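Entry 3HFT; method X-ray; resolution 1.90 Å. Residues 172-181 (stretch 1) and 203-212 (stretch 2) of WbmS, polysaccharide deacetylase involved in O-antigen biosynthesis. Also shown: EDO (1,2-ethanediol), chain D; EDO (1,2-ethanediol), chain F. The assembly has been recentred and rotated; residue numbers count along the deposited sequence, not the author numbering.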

# COMPACT_ATOMS: atom_id res chain seq x y z
N ARG A 172 4.04 1.65 -9.91
CA ARG A 172 2.97 1.25 -9.02
C ARG A 172 1.65 1.71 -9.63
O ARG A 172 1.47 2.87 -10.02
CB ARG A 172 3.16 1.83 -7.62
CG ARG A 172 4.48 1.45 -7.02
CD ARG A 172 4.33 1.40 -5.53
NE ARG A 172 3.64 0.18 -5.13
CZ ARG A 172 3.48 -0.21 -3.88
NH1 ARG A 172 3.94 0.55 -2.90
NH2 ARG A 172 2.88 -1.35 -3.60
N VAL A 173 0.72 0.76 -9.74
CA VAL A 173 -0.56 0.99 -10.33
C VAL A 173 -1.68 0.82 -9.26
O VAL A 173 -1.96 -0.29 -8.85
CB VAL A 173 -0.80 -0.01 -11.50
CG1 VAL A 173 -2.20 0.27 -12.15
CG2 VAL A 173 0.37 0.04 -12.53
N PRO A 174 -2.30 1.93 -8.80
CA PRO A 174 -3.30 1.77 -7.75
C PRO A 174 -4.65 1.38 -8.35
O PRO A 174 -4.96 1.79 -9.47
CB PRO A 174 -3.39 3.17 -7.17
CG PRO A 174 -3.19 4.06 -8.36
CD PRO A 174 -2.12 3.34 -9.16
N TYR A 175 -5.46 0.64 -7.60
CA TYR A 175 -6.77 0.24 -8.08
C TYR A 175 -7.84 0.65 -7.12
O TYR A 175 -7.57 0.89 -5.93
CB TYR A 175 -6.84 -1.25 -8.43
CG TYR A 175 -6.84 -2.28 -7.33
CD1 TYR A 175 -5.66 -2.67 -6.70
CD2 TYR A 175 -7.98 -2.95 -7.02
CE1 TYR A 175 -5.65 -3.67 -5.75
CE2 TYR A 175 -7.98 -3.98 -6.09
CZ TYR A 175 -6.81 -4.34 -5.46
OH TYR A 175 -6.80 -5.39 -4.57
N LEU A 176 -9.04 0.85 -7.67
CA LEU A 176 -10.07 1.59 -6.94
C LEU A 176 -11.40 0.87 -6.64
O LEU A 176 -12.27 1.41 -5.95
CB LEU A 176 -10.34 2.92 -7.69
CG LEU A 176 -10.70 2.95 -9.19
CD1 LEU A 176 -11.90 2.05 -9.56
CD2 LEU A 176 -10.92 4.42 -9.66
N TRP A 177 -11.54 -0.35 -7.13
CA TRP A 177 -12.75 -1.14 -6.94
C TRP A 177 -12.42 -2.62 -7.00
O TRP A 177 -11.55 -3.05 -7.79
CB TRP A 177 -13.79 -0.78 -8.02
CG TRP A 177 -15.20 -1.31 -7.73
CD1 TRP A 177 -16.25 -0.59 -7.23
CD2 TRP A 177 -15.72 -2.61 -8.04
NE1 TRP A 177 -17.37 -1.38 -7.14
CE2 TRP A 177 -17.07 -2.62 -7.63
CE3 TRP A 177 -15.16 -3.78 -8.54
CZ2 TRP A 177 -17.89 -3.77 -7.75
CZ3 TRP A 177 -15.97 -4.91 -8.67
CH2 TRP A 177 -17.31 -4.90 -8.26
N GLU A 178 -13.07 -3.40 -6.12
CA GLU A 178 -12.88 -4.85 -6.05
C GLU A 178 -14.21 -5.44 -5.57
O GLU A 178 -14.91 -4.86 -4.72
CB GLU A 178 -11.72 -5.22 -5.14
CG GLU A 178 -11.49 -6.72 -4.93
CD GLU A 178 -10.28 -7.02 -4.07
OE1 GLU A 178 -9.28 -6.25 -4.15
OE2 GLU A 178 -10.33 -8.02 -3.32
N ASP A 179 -14.56 -6.58 -6.14
CA ASP A 179 -15.87 -7.20 -5.86
C ASP A 179 -16.10 -7.55 -4.41
O ASP A 179 -17.14 -7.15 -3.84
CB ASP A 179 -16.24 -8.36 -6.84
CG ASP A 179 -15.17 -9.45 -6.98
OD1 ASP A 179 -14.25 -9.51 -6.16
OD2 ASP A 179 -15.28 -10.26 -7.93
N ASP A 180 -15.20 -8.30 -3.80
CA ASP A 180 -15.38 -8.64 -2.40
C ASP A 180 -15.27 -7.42 -1.49
O ASP A 180 -16.00 -7.30 -0.50
CB ASP A 180 -14.49 -9.81 -1.94
CG ASP A 180 -13.03 -9.61 -2.25
OD1 ASP A 180 -12.64 -8.63 -2.90
OD2 ASP A 180 -12.25 -10.51 -1.88
N VAL A 181 -14.43 -6.46 -1.87
CA VAL A 181 -14.32 -5.18 -1.13
C VAL A 181 -15.61 -4.34 -1.23
O VAL A 181 -16.00 -3.67 -0.26
CB VAL A 181 -13.07 -4.38 -1.58
CG1 VAL A 181 -13.02 -3.02 -0.91
CG2 VAL A 181 -11.82 -5.18 -1.21
N ASN A 203 -8.38 3.86 -13.94
CA ASN A 203 -9.49 3.07 -13.38
C ASN A 203 -9.24 1.57 -13.44
O ASN A 203 -9.51 0.92 -14.47
CB ASN A 203 -10.76 3.38 -14.17
CG ASN A 203 -11.13 4.86 -14.15
OD1 ASN A 203 -11.86 5.30 -13.24
ND2 ASN A 203 -10.70 5.61 -15.18
N VAL A 204 -8.67 1.02 -12.37
CA VAL A 204 -8.36 -0.40 -12.31
C VAL A 204 -9.38 -1.05 -11.38
O VAL A 204 -9.63 -0.58 -10.25
CB VAL A 204 -6.90 -0.66 -11.84
CG1 VAL A 204 -6.58 -2.16 -11.92
CG2 VAL A 204 -5.89 0.17 -12.63
N LEU A 205 -10.03 -2.11 -11.88
CA LEU A 205 -11.01 -2.86 -11.10
C LEU A 205 -10.52 -4.29 -10.97
O LEU A 205 -9.88 -4.81 -11.90
CB LEU A 205 -12.40 -2.82 -11.75
CG LEU A 205 -13.08 -1.45 -11.88
CD1 LEU A 205 -12.70 -0.76 -13.22
CD2 LEU A 205 -14.59 -1.57 -11.82
N ASP A 206 -10.80 -4.91 -9.83
CA ASP A 206 -10.40 -6.28 -9.55
C ASP A 206 -11.62 -7.17 -9.30
O ASP A 206 -12.40 -6.93 -8.37
CB ASP A 206 -9.51 -6.29 -8.32
CG ASP A 206 -8.93 -7.67 -7.99
OD1 ASP A 206 -9.04 -8.60 -8.82
OD2 ASP A 206 -8.29 -7.75 -6.90
N PHE A 207 -11.76 -8.20 -10.14
CA PHE A 207 -12.83 -9.21 -10.00
C PHE A 207 -12.24 -10.59 -9.74
O PHE A 207 -11.17 -10.91 -10.20
CB PHE A 207 -13.65 -9.31 -11.28
CG PHE A 207 -14.49 -8.09 -11.58
CD1 PHE A 207 -13.98 -7.03 -12.30
CD2 PHE A 207 -15.83 -8.04 -11.18
CE1 PHE A 207 -14.79 -5.92 -12.61
CE2 PHE A 207 -16.63 -6.94 -11.47
CZ PHE A 207 -16.10 -5.88 -12.18
N HIS A 208 -12.99 -11.42 -9.03
CA HIS A 208 -12.67 -12.83 -8.83
C HIS A 208 -13.67 -13.68 -9.61
O HIS A 208 -14.87 -13.46 -9.51
CB HIS A 208 -12.73 -13.20 -7.35
CG HIS A 208 -11.78 -12.41 -6.51
ND1 HIS A 208 -12.11 -11.16 -6.01
CD2 HIS A 208 -10.51 -12.65 -6.13
CE1 HIS A 208 -11.07 -10.68 -5.34
NE2 HIS A 208 -10.08 -11.56 -5.41
N PRO A 209 -13.16 -14.66 -10.37
CA PRO A 209 -13.99 -15.60 -11.11
C PRO A 209 -15.11 -16.20 -10.27
O PRO A 209 -16.25 -16.25 -10.75
CB PRO A 209 -12.99 -16.64 -11.58
CG PRO A 209 -11.77 -15.83 -11.86
CD PRO A 209 -11.74 -14.81 -10.72
N ILE A 210 -14.81 -16.58 -9.03
CA ILE A 210 -15.82 -17.15 -8.14
C ILE A 210 -16.98 -16.18 -7.93
O ILE A 210 -18.14 -16.58 -7.95
CB ILE A 210 -15.23 -17.66 -6.77
CG1 ILE A 210 -16.27 -18.55 -6.07
CG2 ILE A 210 -14.73 -16.48 -5.83
CD1 ILE A 210 -16.73 -19.83 -6.91
N HIS A 211 -16.69 -14.90 -7.77
CA HIS A 211 -17.79 -13.95 -7.54
C HIS A 211 -18.53 -13.62 -8.81
O HIS A 211 -19.73 -13.38 -8.79
CB HIS A 211 -17.31 -12.69 -6.83
CG HIS A 211 -16.75 -12.96 -5.47
ND1 HIS A 211 -17.41 -13.74 -4.55
CD2 HIS A 211 -15.59 -12.59 -4.89
CE1 HIS A 211 -16.69 -13.82 -3.45
NE2 HIS A 211 -15.58 -13.13 -3.63
N VAL A 212 -17.82 -13.61 -9.93
CA VAL A 212 -18.50 -13.41 -11.23
C VAL A 212 -19.42 -14.62 -11.47
O VAL A 212 -20.55 -14.48 -11.88
CB VAL A 212 -17.47 -13.20 -12.38
CG1 VAL A 212 -18.16 -13.12 -13.76
CG2 VAL A 212 -16.62 -11.91 -12.10
C1 EDO D . -12.65 -14.09 -1.79
O1 EDO D . -13.58 -13.00 -1.74
C2 EDO D . -12.29 -14.40 -3.25
O2 EDO D . -11.01 -15.06 -3.33
C1 EDO F . -6.37 -9.75 -3.08
O1 EDO F . -6.27 -11.01 -2.37
C2 EDO F . -7.57 -9.83 -4.02
O2 EDO F . -7.61 -11.10 -4.74
O HOH W 1 -7.44 2.71 -10.36

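The most unusual feature of this contact is its concentration of carboxylates. Glu 178 OE1 lies 3.3 Å from Asp 206 OD2, two acceptors with no hydrogen bond between them, and Glu 178 OE2 approaches Asp 180 OD1 to 2.4 Å, a separation at which one acid group probably holds a proton. Tyr 175 OH donates to Glu 178 OE1 (2.7 Å), giving that oxygen a donor beside the like charge.

Every hydrogen bond across the stretches that uses a side chain ends on Asp 179. With chi1 at 52° (p), both its oxygens accept from His 208: His 208 ND1 donates to Asp 179 OD1 (2.7 Å, 164°) and His 208 N to Asp 179 OD2 (2.8 Å, 175°). Both angles are nearly straight, so the buried carboxylate takes the ring NH and the backbone NH of one residue at once. His 208, at the N-cap position before its helix, uses its other ring nitrogen outside the pair, NE2 donating to O2 of the chain F ethanediol at 2.6 Å. The chain D diol bridges the stretches: its O1 accepts from His 211 NE2 (2.8 Å) and donates to Asp 180 OD2 (2.8 Å).

Backbone bonds align the two stretches. Leu 176 N donates to Val 204 O (3.0 Å, 168°), Asp 206 N to Trp 177 O (2.9 Å, 154°) and Asp 179 N to Asp 206 O (3.1 Å, 150°); the last two flank the parallel pairing of Glu 178 with Asp 206. Before this pairing, a water accepts from Val 204 N (2.9 Å) and donates to Pro 174 O (2.8 Å).

Apolar packing completes the 709 Å² buried between the stretches. Val 204 points toward stretch 1: Val 204 CG2 meets Val 173 CG1 (3.7 Å), and Val 204 CB lies 3.5 Å from Tyr 175 CB. Trp 177 CZ3 sits over one face of the Phe 207 ring, 3.5 Å from CE2 of Phe 207, with the planes inclined at 42°.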